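PDB 4G97: response regulator receiver from Brucella melitensis biovar Abortus, which probably acts as a stress-response regulator in which a receiver domain, phosphorylated on signalling, controls a sigma-factor-like domain that engages an anti-sigma factor. Local coordinates for residues T5-H10 against A34-L39; L14-R19 against S51-L56; R186-D191 against D202-I207; M143-E148 against D174-L179; P149-D154 against V237-N242. All coordinates share one frame; numbering follows the deposited sequence.

Contact 1 of 5, residues T5-H10 against A34-L39; sequences TRIAPH and AALEAL
I7 presents one methyl, CD1, to two leucines of the helix 25-41, and this single carbon carries most of the contact. L36 CD1 lies 3.8 Å from I7 CD1, and the two side chains run obliquely across each other. L39 meets the isoleucine differently: the chains point at one another tip to tip, L39 CD2 standing 4.0 Å from I7 CD1 and 4.1 Å from I7 CG1. The methyl thus faces two leucine branches set about a right angle apart around it, from residues three apart on the helix. I7 reaches this place through a chi1 of 70°, which sets CG1 between the backbone N and the carbonyl carbon, and a chi2 of 107° away from the usual staggered values. Both leucines share one conformation, CG anti to the backbone N, but L39 heads for the isoleucine from its CB on, whereas L36 sets off to one side and only its CD1 end comes near. The backbones themselves stay well apart, with the CA atoms of I7 and L36 9.5 Å from each other, so the joint is made by side-chain ends alone. At the foot of this segment, the carbonyl O of I7 accepts a bond from H10 N at 2.8 Å. I7 and L39 are buried, and F46 packs on both; L39 also rests on L59 of helix 52-64, while L36 stays partly exposed. This small apolar contact joins helix 3-7 to helix 25-41, side-chain packing between helices of the helical bundle of the sigma2 domain of PhyR.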
# COMPACT_ATOMS: atom_id res chain seq x y z
N THR A 5 6.22 22.47 9.88
CA THR A 5 5.00 22.80 9.15
C THR A 5 5.14 22.61 7.63
O THR A 5 4.14 22.55 6.92
CB THR A 5 4.42 24.16 9.60
OG1 THR A 5 5.06 25.22 8.90
CG2 THR A 5 4.51 24.37 11.13
N ARG A 6 6.39 22.54 7.12
CA ARG A 6 6.64 22.29 5.71
C ARG A 6 6.43 20.79 5.45
O ARG A 6 5.86 20.42 4.43
CB ARG A 6 8.08 22.71 5.32
CG ARG A 6 8.25 24.24 5.15
CD ARG A 6 9.49 24.67 4.36
NE ARG A 6 10.74 24.10 4.87
CZ ARG A 6 11.64 24.78 5.58
NH1 ARG A 6 11.45 26.06 5.87
NH2 ARG A 6 12.74 24.18 6.00
N ILE A 7 6.90 19.93 6.39
CA ILE A 7 6.82 18.48 6.25
C ILE A 7 5.56 17.79 6.79
O ILE A 7 5.13 16.79 6.21
CB ILE A 7 8.14 17.75 6.62
CG1 ILE A 7 8.45 17.80 8.10
CG2 ILE A 7 9.34 18.19 5.76
CD1 ILE A 7 8.23 16.48 8.77
N ALA A 8 4.95 18.34 7.87
CA ALA A 8 3.73 17.77 8.48
C ALA A 8 2.65 17.33 7.47
O ALA A 8 2.16 16.21 7.63
CB ALA A 8 3.14 18.71 9.52
N PRO A 9 2.31 18.10 6.40
CA PRO A 9 1.27 17.62 5.46
C PRO A 9 1.65 16.38 4.67
O PRO A 9 0.76 15.74 4.10
CB PRO A 9 1.06 18.81 4.52
CG PRO A 9 1.60 19.98 5.23
CD PRO A 9 2.75 19.46 6.02
N HIS A 10 2.96 16.07 4.59
CA HIS A 10 3.45 14.95 3.78
C HIS A 10 3.61 13.63 4.57
O HIS A 10 3.83 12.58 3.95
CB HIS A 10 4.74 15.37 3.04
CG HIS A 10 4.58 16.65 2.25
ND1 HIS A 10 3.73 16.72 1.16
CD2 HIS A 10 5.13 17.87 2.45
CE1 HIS A 10 3.80 17.97 0.73
NE2 HIS A 10 4.64 18.69 1.46
N ALA A 34 10.82 7.19 13.49
CA ALA A 34 12.28 7.25 13.67
C ALA A 34 12.92 8.32 12.80
O ALA A 34 13.80 9.02 13.27
CB ALA A 34 12.93 5.90 13.40
N ALA A 35 12.47 8.46 11.54
CA ALA A 35 13.04 9.47 10.66
C ALA A 35 12.63 10.87 11.11
O ALA A 35 13.42 11.81 11.00
CB ALA A 35 12.61 9.23 9.22
N LEU A 36 11.40 10.98 11.66
CA LEU A 36 10.82 12.21 12.17
C LEU A 36 11.54 12.67 13.44
O LEU A 36 11.82 13.85 13.57
CB LEU A 36 9.30 12.04 12.39
CG LEU A 36 8.49 13.25 12.88
CD1 LEU A 36 8.55 14.42 11.89
CD2 LEU A 36 7.06 12.86 13.17
N GLU A 37 11.90 11.72 14.34
CA GLU A 37 12.65 12.05 15.55
C GLU A 37 14.11 12.39 15.24
O GLU A 37 14.70 13.22 15.94
CB GLU A 37 12.48 11.01 16.67
CG GLU A 37 11.09 10.99 17.31
CD GLU A 37 10.43 12.33 17.59
OE1 GLU A 37 11.03 13.15 18.34
OE2 GLU A 37 9.32 12.57 17.07
N ALA A 38 14.67 11.82 14.15
CA ALA A 38 16.03 12.11 13.68
C ALA A 38 16.11 13.56 13.14
O ALA A 38 17.09 14.27 13.42
CB ALA A 38 16.44 11.11 12.60
N LEU A 39 15.06 14.00 12.41
CA LEU A 39 14.93 15.33 11.82
C LEU A 39 14.78 16.44 12.88
O LEU A 39 15.38 17.51 12.75
CB LEU A 39 13.74 15.34 10.85
CG LEU A 39 13.50 16.63 10.06
CD1 LEU A 39 14.66 16.93 9.14
CD2 LEU A 39 12.20 16.55 9.28

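Contact 2 of 5, residues L14-R19 against S51-L56; sequences LRRFSR and SDRIGL
The guanidinium groups of R16 and R53 meet with their planes 69° apart, R53 NH2 lying at the edge of the R16 group, in its plane, 4.0 Å from R16 NH2. The pair lies between helices 11-22 and 52-64 of the helical sigma2 region, and E105 probably offsets the closeness of the two cations: its OE1 forms a salt bridge with R16 NH2, and its backbone O accepts from R53 NH2. R16 also makes a cation-pi contact with Y13, and R53 NH2 has a further hydrogen bond with Y57 OH. The two arginines arrive by different routes, R16 bending at chi3 (56°) and R53 staying extended from CG to NE.

Beside them the contact is apolar and buried. L14 CD2 sits against the branch point of L56, 3.9 Å from its CG and 4.1 Å from each of its CD1 and CD2 methyls, the two side chains crossing at a slant. Y57 and F60, further along helix 52-64, also pack on L14. At its start that helix is held by S51 in the N-cap position, whose OG accepts from I54 N at 3.3 Å along a nearly straight line, the N-H...O angle being 174°.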
# COMPACT_ATOMS: atom_id res chain seq x y z
N LEU A 14 3.75 9.41 3.52
CA LEU A 14 5.04 8.77 3.75
C LEU A 14 4.81 7.47 4.54
O LEU A 14 5.47 6.47 4.26
CB LEU A 14 6.03 9.71 4.44
CG LEU A 14 7.42 9.12 4.77
CD1 LEU A 14 8.25 8.91 3.52
CD2 LEU A 14 8.16 9.99 5.79
N ARG A 15 3.83 7.46 5.48
CA ARG A 15 3.43 6.24 6.22
C ARG A 15 2.83 5.24 5.22
O ARG A 15 3.14 4.07 5.31
CB ARG A 15 2.40 6.56 7.33
CG ARG A 15 3.03 7.29 8.51
CD ARG A 15 2.11 7.48 9.70
NE ARG A 15 2.68 8.49 10.59
CZ ARG A 15 2.37 9.78 10.58
NH1 ARG A 15 1.41 10.23 9.78
NH2 ARG A 15 2.97 10.62 11.39
N ARG A 16 2.00 5.70 4.24
CA ARG A 16 1.43 4.80 3.24
C ARG A 16 2.58 4.07 2.50
O ARG A 16 2.59 2.83 2.42
CB ARG A 16 0.56 5.56 2.23
CG ARG A 16 -0.00 4.63 1.13
CD ARG A 16 -0.78 5.38 0.05
NE ARG A 16 0.04 6.43 -0.54
CZ ARG A 16 -0.43 7.48 -1.20
NH1 ARG A 16 -1.73 7.62 -1.39
NH2 ARG A 16 0.40 8.41 -1.66
N PHE A 17 3.57 4.86 2.03
CA PHE A 17 4.75 4.35 1.35
C PHE A 17 5.53 3.39 2.27
O PHE A 17 5.84 2.28 1.85
CB PHE A 17 5.63 5.53 0.91
CG PHE A 17 6.94 5.14 0.27
CD1 PHE A 17 6.98 4.48 -0.95
CD2 PHE A 17 8.15 5.48 0.88
CE1 PHE A 17 8.19 4.13 -1.54
CE2 PHE A 17 9.37 5.15 0.27
CZ PHE A 17 9.38 4.46 -0.92
N SER A 18 5.79 3.80 3.54
CA SER A 18 6.55 3.00 4.51
C SER A 18 5.87 1.65 4.81
O SER A 18 6.56 0.64 4.83
CB SER A 18 6.75 3.79 5.79
OG SER A 18 7.75 3.17 6.58
N ARG A 19 4.53 1.64 5.00
CA ARG A 19 3.75 0.42 5.23
C ARG A 19 3.80 -0.49 4.01
O ARG A 19 4.01 -1.69 4.18
CB ARG A 19 2.31 0.77 5.58
CG ARG A 19 2.16 1.52 6.91
CD ARG A 19 0.72 1.92 7.11
NE ARG A 19 0.59 2.92 8.17
CZ ARG A 19 -0.57 3.44 8.57
NH1 ARG A 19 -1.71 3.05 8.02
NH2 ARG A 19 -0.59 4.37 9.52
N SER A 51 11.46 19.88 -3.79
CA SER A 51 10.28 20.18 -2.96
C SER A 51 10.44 19.55 -1.58
O SER A 51 11.26 18.64 -1.39
CB SER A 51 8.99 19.70 -3.63
OG SER A 51 8.82 18.31 -3.45
N ASP A 52 9.65 20.04 -0.62
CA ASP A 52 9.67 19.54 0.74
C ASP A 52 9.27 18.04 0.77
O ASP A 52 9.90 17.28 1.49
CB ASP A 52 8.75 20.40 1.61
CG ASP A 52 9.23 21.85 1.77
OD1 ASP A 52 10.46 22.07 1.83
OD2 ASP A 52 8.37 22.74 1.91
N ARG A 53 8.30 17.63 -0.08
CA ARG A 53 7.81 16.23 -0.17
C ARG A 53 8.93 15.30 -0.61
O ARG A 53 9.18 14.30 0.05
CB ARG A 53 6.59 16.10 -1.10
CG ARG A 53 5.78 14.81 -0.83
CD ARG A 53 4.66 14.53 -1.83
NE ARG A 53 4.11 13.18 -1.61
CZ ARG A 53 3.65 12.38 -2.56
NH1 ARG A 53 3.65 12.77 -3.84
NH2 ARG A 53 3.19 11.16 -2.25
N ILE A 54 9.62 15.67 -1.72
CA ILE A 54 10.77 14.94 -2.28
C ILE A 54 11.87 14.81 -1.22
O ILE A 54 12.36 13.71 -0.99
CB ILE A 54 11.25 15.53 -3.65
CG1 ILE A 54 10.11 15.48 -4.69
CG2 ILE A 54 12.51 14.80 -4.18
CD1 ILE A 54 10.33 16.34 -5.97
N GLY A 55 12.20 15.93 -0.55
CA GLY A 55 13.19 15.96 0.53
C GLY A 55 12.83 15.06 1.71
O GLY A 55 13.72 14.43 2.32
N LEU A 56 11.53 14.98 2.05
CA LEU A 56 11.07 14.12 3.13
C LEU A 56 11.25 12.64 2.75
O LEU A 56 11.78 11.88 3.55
CB LEU A 56 9.61 14.43 3.52
CG LEU A 56 8.99 13.61 4.67
CD1 LEU A 56 9.73 13.81 5.99
CD2 LEU A 56 7.53 13.96 4.87

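Contact 3 of 5, residues R186-D191 against D202-I207; sequences RMVLAD and DAVNEI
The strand 187-191 runs beneath helix 200-210, and the backbones come nearest at A190 and V204, whose CA atoms are 7.6 Å apart. Strand alternation sends the CB atoms of V188 and A190 toward the helix and that of L189 to the other side of the sheet. From the helix, V204 points back at the strand and does all the close touching through one methyl, CG2. That methyl is 3.6 Å from A190 CB and 4.1 Å from V188 CG1, so it rests over two strand residues that are neighbours on this face. The helix comes nearest at the short alanine, whereas V188 and V204 slide past each other in opposite directions. V204 has CG1 anti to the backbone N (chi1 164°), which places CG2 beside the N and over the strand. Strand 187-191, helix 200-210 and strand 215-219 form a beta-alpha-beta unit of the CheY-like receiver fold, and V204 spans both strands of it, touching V215 and F217 as well. I207, a turn further on, also directs its CB at the strand but stays farther off, I207 CD1 lying 5.0 Å from V188 CG2. In that turn the backbone bond from I207 N to V204 O is weak. V188 is flanked by M143 and I145 of the adjacent strand. Beyond A190 the strand ends at D191, the predicted phosphorylation site, unmodified here; its OD1 accepts from Q193 N.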
# COMPACT_ATOMS: atom_id res chain seq x y z
N ARG A 186 -8.45 -15.98 -0.84
CA ARG A 186 -7.10 -15.89 -0.31
C ARG A 186 -6.71 -14.45 0.07
O ARG A 186 -5.81 -14.24 0.89
CB ARG A 186 -6.16 -16.47 -1.38
CG ARG A 186 -4.71 -16.72 -0.97
CD ARG A 186 -4.60 -17.71 0.15
NE ARG A 186 -3.22 -17.86 0.61
CZ ARG A 186 -2.62 -17.08 1.50
NH1 ARG A 186 -3.27 -16.05 2.02
NH2 ARG A 186 -1.37 -17.32 1.86
N MET A 187 -7.43 -13.47 -0.50
CA MET A 187 -7.19 -12.03 -0.34
C MET A 187 -8.52 -11.30 -0.39
O MET A 187 -9.48 -11.77 -1.04
CB MET A 187 -6.27 -11.56 -1.50
CG MET A 187 -5.85 -10.09 -1.41
SD MET A 187 -4.67 -9.59 -2.70
CE MET A 187 -3.22 -10.17 -2.04
N VAL A 188 -8.57 -10.12 0.25
CA VAL A 188 -9.75 -9.25 0.26
C VAL A 188 -9.34 -7.83 -0.17
O VAL A 188 -8.31 -7.32 0.29
CB VAL A 188 -10.46 -9.26 1.66
CG1 VAL A 188 -11.65 -8.30 1.70
CG2 VAL A 188 -10.93 -10.67 2.03
N LEU A 189 -10.16 -7.19 -1.04
CA LEU A 189 -10.02 -5.78 -1.44
C LEU A 189 -11.32 -5.17 -0.94
O LEU A 189 -12.40 -5.55 -1.42
CB LEU A 189 -9.85 -5.61 -2.96
CG LEU A 189 -8.86 -6.58 -3.63
CD1 LEU A 189 -8.93 -6.49 -5.09
CD2 LEU A 189 -7.45 -6.37 -3.16
N ALA A 190 -11.23 -4.35 0.14
CA ALA A 190 -12.41 -3.80 0.81
C ALA A 190 -12.52 -2.29 0.83
O ALA A 190 -11.58 -1.59 1.21
CB ALA A 190 -12.47 -4.32 2.24
N ASP A 191 -13.72 -1.80 0.47
CA ASP A 191 -14.02 -0.37 0.60
C ASP A 191 -14.25 -0.09 2.10
O ASP A 191 -14.74 -0.96 2.82
CB ASP A 191 -15.27 0.04 -0.18
CG ASP A 191 -15.31 1.54 -0.43
OD1 ASP A 191 -15.35 2.31 0.56
OD2 ASP A 191 -15.26 1.94 -1.60
N ASP A 202 -14.53 -2.98 10.03
CA ASP A 202 -15.20 -3.81 11.04
C ASP A 202 -15.65 -5.12 10.42
O ASP A 202 -15.46 -6.17 11.04
CB ASP A 202 -16.38 -3.07 11.69
CG ASP A 202 -15.97 -1.95 12.64
OD1 ASP A 202 -14.88 -1.37 12.45
OD2 ASP A 202 -16.76 -1.63 13.55
N ALA A 203 -16.17 -5.06 9.18
CA ALA A 203 -16.58 -6.21 8.38
C ALA A 203 -15.38 -7.12 8.12
O ALA A 203 -15.48 -8.33 8.30
CB ALA A 203 -17.17 -5.73 7.05
N VAL A 204 -14.22 -6.53 7.75
CA VAL A 204 -12.99 -7.28 7.51
C VAL A 204 -12.43 -7.89 8.81
O VAL A 204 -12.05 -9.07 8.81
CB VAL A 204 -11.94 -6.48 6.70
CG1 VAL A 204 -10.55 -7.10 6.79
CG2 VAL A 204 -12.36 -6.34 5.24
N ASN A 205 -12.41 -7.12 9.92
CA ASN A 205 -11.91 -7.57 11.23
C ASN A 205 -12.52 -8.88 11.76
O ASN A 205 -11.82 -9.64 12.43
CB ASN A 205 -11.94 -6.44 12.26
CG ASN A 205 -10.80 -5.46 12.11
OD1 ASN A 205 -9.68 -5.82 11.69
ND2 ASN A 205 -11.04 -4.21 12.46
N GLU A 206 -13.78 -9.17 11.39
CA GLU A 206 -14.49 -10.40 11.74
C GLU A 206 -13.90 -11.63 11.02
O GLU A 206 -13.81 -12.69 11.63
CB GLU A 206 -15.99 -10.27 11.47
CG GLU A 206 -16.64 -9.21 12.34
CD GLU A 206 -18.07 -9.43 12.79
OE1 GLU A 206 -18.67 -10.47 12.43
OE2 GLU A 206 -18.61 -8.54 13.50
N ILE A 207 -13.46 -11.45 9.75
CA ILE A 207 -12.82 -12.46 8.92
C ILE A 207 -11.42 -12.75 9.48
O ILE A 207 -11.12 -13.91 9.77
CB ILE A 207 -12.77 -11.99 7.42
CG1 ILE A 207 -14.17 -12.08 6.76
CG2 ILE A 207 -11.68 -12.72 6.59
CD1 ILE A 207 -14.42 -11.11 5.61

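Contact 4 of 5, residues M143-E148 against D174-L179; sequences MIIEDE and DEALAL
Strand 143-145 and helix segment 174-179 lie almost antiparallel (172°), with their axes 9.5 Å apart at closest approach and the CA atoms of I145 and A176 only 6.6 Å from each other. The side chain at this close point is the small one of A176: its CB faces I145, whose CD1 stands 3.7 Å from it and whose CG1 is hardly farther. M143 reaches out from the strand, extended through chi1 and chi2 and bent only at chi3 (36°). Its CG packs 3.6 Å from L179 CD2, the two chains sliding past each other in opposite directions. Its sulfur then lies close to the helix backbone, 3.5 Å from A176 O, and close to L179 CD2 as well.

After the strand comes a short loop. E146 OE1 accepts from E148 N at 3.0 Å through its anti lone pair, tying the loop together just before helix 149-161, where E148 holds the N-cap position. A190 of the next strand also packs on I145. Helix 173-183 follows the edge strand 165-170 and leads into strand 187-191, so it crosses over strand 141-145, a packing typical of the alternating alpha/beta fold of response regulator receiver domains.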
# COMPACT_ATOMS: atom_id res chain seq x y z
N MET A 143 -11.84 -11.66 -2.93
CA MET A 143 -13.15 -11.12 -2.71
C MET A 143 -13.06 -9.58 -2.72
O MET A 143 -12.13 -9.00 -2.13
CB MET A 143 -13.69 -11.62 -1.38
CG MET A 143 -15.03 -11.04 -1.01
SD MET A 143 -15.70 -11.60 0.58
CE MET A 143 -14.26 -11.73 1.53
N ILE A 144 -14.04 -8.93 -3.40
CA ILE A 144 -14.18 -7.48 -3.47
C ILE A 144 -15.35 -7.07 -2.59
O ILE A 144 -16.44 -7.60 -2.77
CB ILE A 144 -14.37 -6.96 -4.93
CG1 ILE A 144 -13.13 -7.32 -5.79
CG2 ILE A 144 -14.62 -5.38 -4.92
CD1 ILE A 144 -13.26 -7.08 -7.29
N ILE A 145 -15.13 -6.16 -1.63
CA ILE A 145 -16.20 -5.57 -0.82
C ILE A 145 -16.31 -4.13 -1.31
O ILE A 145 -15.46 -3.29 -0.99
CB ILE A 145 -16.04 -5.65 0.72
CG1 ILE A 145 -15.77 -7.12 1.20
CG2 ILE A 145 -17.33 -5.12 1.36
CD1 ILE A 145 -15.26 -7.23 2.58
N GLU A 146 -17.29 -3.88 -2.16
CA GLU A 146 -17.50 -2.57 -2.79
C GLU A 146 -18.95 -2.42 -3.25
O GLU A 146 -19.42 -3.24 -4.03
CB GLU A 146 -16.51 -2.39 -3.97
CG GLU A 146 -16.73 -1.15 -4.82
CD GLU A 146 -16.53 0.13 -4.05
OE1 GLU A 146 -17.52 0.88 -3.85
OE2 GLU A 146 -15.39 0.36 -3.58
N ASP A 147 -19.64 -1.37 -2.77
CA ASP A 147 -21.05 -1.10 -3.11
C ASP A 147 -21.27 -0.31 -4.42
O ASP A 147 -22.37 -0.38 -4.97
CB ASP A 147 -21.79 -0.40 -1.95
CG ASP A 147 -21.27 0.99 -1.62
OD1 ASP A 147 -20.08 1.28 -1.91
OD2 ASP A 147 -22.04 1.78 -1.03
N GLU A 148 -20.27 0.45 -4.89
CA GLU A 148 -20.37 1.24 -6.14
C GLU A 148 -20.06 0.36 -7.35
O GLU A 148 -18.90 -0.02 -7.55
CB GLU A 148 -19.46 2.49 -6.11
CG GLU A 148 -20.09 3.74 -5.54
CD GLU A 148 -21.46 4.15 -6.07
OE1 GLU A 148 -21.64 4.24 -7.30
OE2 GLU A 148 -22.37 4.36 -5.23
N ASP A 174 -22.91 -8.30 5.86
CA ASP A 174 -23.61 -9.59 5.85
C ASP A 174 -23.30 -10.40 4.60
O ASP A 174 -23.06 -11.60 4.71
CB ASP A 174 -25.11 -9.38 5.99
N GLU A 175 -23.30 -9.76 3.40
CA GLU A 175 -22.97 -10.46 2.15
C GLU A 175 -21.50 -10.87 2.16
O GLU A 175 -21.18 -11.94 1.65
CB GLU A 175 -23.23 -9.59 0.92
CG GLU A 175 -24.69 -9.41 0.57
CD GLU A 175 -24.97 -8.54 -0.64
OE1 GLU A 175 -24.01 -7.96 -1.20
OE2 GLU A 175 -26.15 -8.44 -1.03
N ALA A 176 -20.63 -10.01 2.76
CA ALA A 176 -19.18 -10.22 2.85
C ALA A 176 -18.80 -11.43 3.69
O ALA A 176 -17.93 -12.18 3.26
CB ALA A 176 -18.48 -8.97 3.36
N LEU A 177 -19.43 -11.60 4.88
CA LEU A 177 -19.16 -12.75 5.76
C LEU A 177 -19.65 -14.04 5.10
O LEU A 177 -18.95 -15.05 5.12
CB LEU A 177 -19.83 -12.54 7.12
N ALA A 178 -20.82 -13.97 4.44
CA ALA A 178 -21.40 -15.11 3.74
C ALA A 178 -20.54 -15.51 2.53
O ALA A 178 -20.32 -16.71 2.32
CB ALA A 178 -22.83 -14.81 3.32
N LEU A 179 -20.05 -14.52 1.75
CA LEU A 179 -19.19 -14.75 0.59
C LEU A 179 -17.83 -15.27 1.03
O LEU A 179 -17.29 -16.16 0.37
CB LEU A 179 -19.07 -13.48 -0.29
CG LEU A 179 -18.21 -13.56 -1.56
CD1 LEU A 179 -18.74 -14.64 -2.54
CD2 LEU A 179 -18.19 -12.23 -2.24

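Contact 5 of 5, residues P149-D154 against V237-N242; sequences PLIAMD and VTKPFN
Aliphatic packing centres on I151 and K239. I151 CD1 touches the middle of the lysine chain, 3.8 Å from K239 CD, and lies 4.1 Å from K239 NZ, the two side chains crossing at about a right angle. The lysine leaves its backbone with CG between N and the carbonyl carbon (chi1 68°) and then runs straight, which carries the ammonium past the isoleucine.

Aromatic contacts come from F241. I151 CG2 stands at the edge of the ring, near its plane, 4.1 Å from F241 CE1, while D154 CB approaches F241 CZ more loosely at 4.4 Å. Within its own segment, T238 O also lies in the plane at the ring edge. I151 thus splits its branches, CD1 serving the lysine and CG2 the phenylalanine.

Polar interactions lie outside the helix segment. K239 NZ forms a salt bridge with D191 OD2, so I151 packs along the lysine that pairs with the predicted phosphorylation site, D191. A cis peptide bond joins K239 to P240, the lysine-proline pair familiar from receiver domains. Further on, N242 sits at the N-cap of helix 243-265, and its OD1 accepts from D244 N.

This surface contact brings the start of helix 149-161 against the loop that follows strand 236-238. V246 of helix 243-265 backs F241 and V237, V237 also packs on I216 of the neighbouring strand 215-219, and A152, facing away from the loop, packs on I169 of strand 165-170.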
# COMPACT_ATOMS: atom_id res chain seq x y z
N PRO A 149 -21.10 -0.00 -8.14
CA PRO A 149 -20.89 -0.94 -9.25
C PRO A 149 -19.74 -0.64 -10.20
O PRO A 149 -18.96 -1.55 -10.49
CB PRO A 149 -22.26 -1.03 -9.91
CG PRO A 149 -23.21 -0.78 -8.77
CD PRO A 149 -22.55 0.31 -8.00
N LEU A 150 -19.57 0.63 -10.61
CA LEU A 150 -18.48 0.99 -11.51
C LEU A 150 -17.10 0.81 -10.86
O LEU A 150 -16.18 0.37 -11.54
CB LEU A 150 -18.69 2.39 -12.11
CG LEU A 150 -17.66 2.92 -13.11
CD1 LEU A 150 -17.65 2.09 -14.38
CD2 LEU A 150 -17.96 4.37 -13.46
N ILE A 151 -16.97 1.13 -9.56
CA ILE A 151 -15.69 0.94 -8.84
C ILE A 151 -15.43 -0.58 -8.73
O ILE A 151 -14.34 -1.01 -9.07
CB ILE A 151 -15.67 1.65 -7.45
CG1 ILE A 151 -15.90 3.17 -7.61
CG2 ILE A 151 -14.32 1.38 -6.72
CD1 ILE A 151 -16.27 3.96 -6.29
N ALA A 152 -16.45 -1.37 -8.33
CA ALA A 152 -16.40 -2.84 -8.20
C ALA A 152 -15.92 -3.51 -9.50
O ALA A 152 -15.03 -4.36 -9.46
CB ALA A 152 -17.76 -3.38 -7.78
N MET A 153 -16.46 -3.06 -10.67
CA MET A 153 -16.08 -3.59 -11.98
C MET A 153 -14.69 -3.18 -12.39
O MET A 153 -14.00 -3.98 -13.02
CB MET A 153 -17.10 -3.22 -13.09
CG MET A 153 -18.47 -3.84 -12.91
SD MET A 153 -18.46 -5.62 -12.59
CE MET A 153 -19.83 -5.75 -11.47
N ASP A 154 -14.27 -1.94 -12.06
CA ASP A 154 -12.92 -1.49 -12.43
C ASP A 154 -11.82 -2.25 -11.69
O ASP A 154 -10.79 -2.56 -12.29
CB ASP A 154 -12.76 0.04 -12.30
CG ASP A 154 -13.57 0.87 -13.31
OD1 ASP A 154 -14.05 0.29 -14.34
OD2 ASP A 154 -13.73 2.10 -13.08
N VAL A 237 -5.52 1.84 -0.95
CA VAL A 237 -5.76 2.31 -2.31
C VAL A 237 -6.66 3.55 -2.18
O VAL A 237 -7.61 3.54 -1.40
CB VAL A 237 -6.42 1.20 -3.19
CG1 VAL A 237 -7.02 1.77 -4.48
CG2 VAL A 237 -5.44 0.09 -3.54
N THR A 238 -6.36 4.60 -2.94
CA THR A 238 -7.21 5.79 -2.95
C THR A 238 -8.29 5.60 -4.04
O THR A 238 -7.99 5.09 -5.12
CB THR A 238 -6.37 7.05 -3.20
OG1 THR A 238 -5.50 7.23 -2.08
CG2 THR A 238 -7.22 8.31 -3.39
N LYS A 239 -9.55 5.93 -3.74
CA LYS A 239 -10.57 5.90 -4.77
C LYS A 239 -10.93 7.35 -5.15
O LYS A 239 -11.08 8.17 -4.25
CB LYS A 239 -11.77 4.99 -4.47
CG LYS A 239 -12.67 5.42 -3.34
CD LYS A 239 -13.95 4.63 -3.36
CE LYS A 239 -14.80 5.08 -2.20
NZ LYS A 239 -16.13 4.44 -2.22
N PRO A 240 -10.95 7.73 -6.45
CA PRO A 240 -10.69 6.90 -7.64
C PRO A 240 -9.19 6.61 -7.70
O PRO A 240 -8.41 7.36 -7.11
CB PRO A 240 -11.17 7.78 -8.80
CG PRO A 240 -10.90 9.17 -8.32
CD PRO A 240 -11.22 9.14 -6.84
N PHE A 241 -8.79 5.52 -8.36
CA PHE A 241 -7.37 5.14 -8.40
C PHE A 241 -6.87 5.02 -9.77
O PHE A 241 -7.63 4.72 -10.69
CB PHE A 241 -7.16 3.74 -7.72
CG PHE A 241 -8.22 2.71 -8.11
CD1 PHE A 241 -9.33 2.50 -7.30
CD2 PHE A 241 -8.12 2.00 -9.29
CE1 PHE A 241 -10.32 1.59 -7.68
CE2 PHE A 241 -9.10 1.08 -9.67
CZ PHE A 241 -10.21 0.91 -8.87
N ASN A 242 -5.55 5.16 -9.90
CA ASN A 242 -4.82 4.81 -11.07
C ASN A 242 -4.82 3.25 -10.97
O ASN A 242 -4.39 2.73 -9.93
CB ASN A 242 -3.37 5.33 -10.98
CG ASN A 242 -2.49 4.94 -12.17
OD1 ASN A 242 -2.72 3.94 -12.86
ND2 ASN A 242 -1.43 5.70 -12.42

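In the fold
Contacts 1 and 2 interlock in the sigma2 domain, their centres 9 Å apart, with H10 CB 3.6 Å from L56 CD2. Contacts 3, 4 and 5 lie in the receiver domain, around one parallel sheet. Contacts 3 and 4 sit on neighbouring strands with centres 8 Å apart, and all three converge on the predicted phosphorylation site: D191 of contact 3 meets K239 of contact 5, NZ to OD2 2.7 Å, with E146 of contact 4 beside them. Contact 1 is about 38 Å from contact 4, centre to centre. The two regions touch, among other places, where R16 NH1 of contact 2 packs 3.8 Å from T238 OG1 of contact 5; R19 of contact 2 also forms a salt bridge with E232.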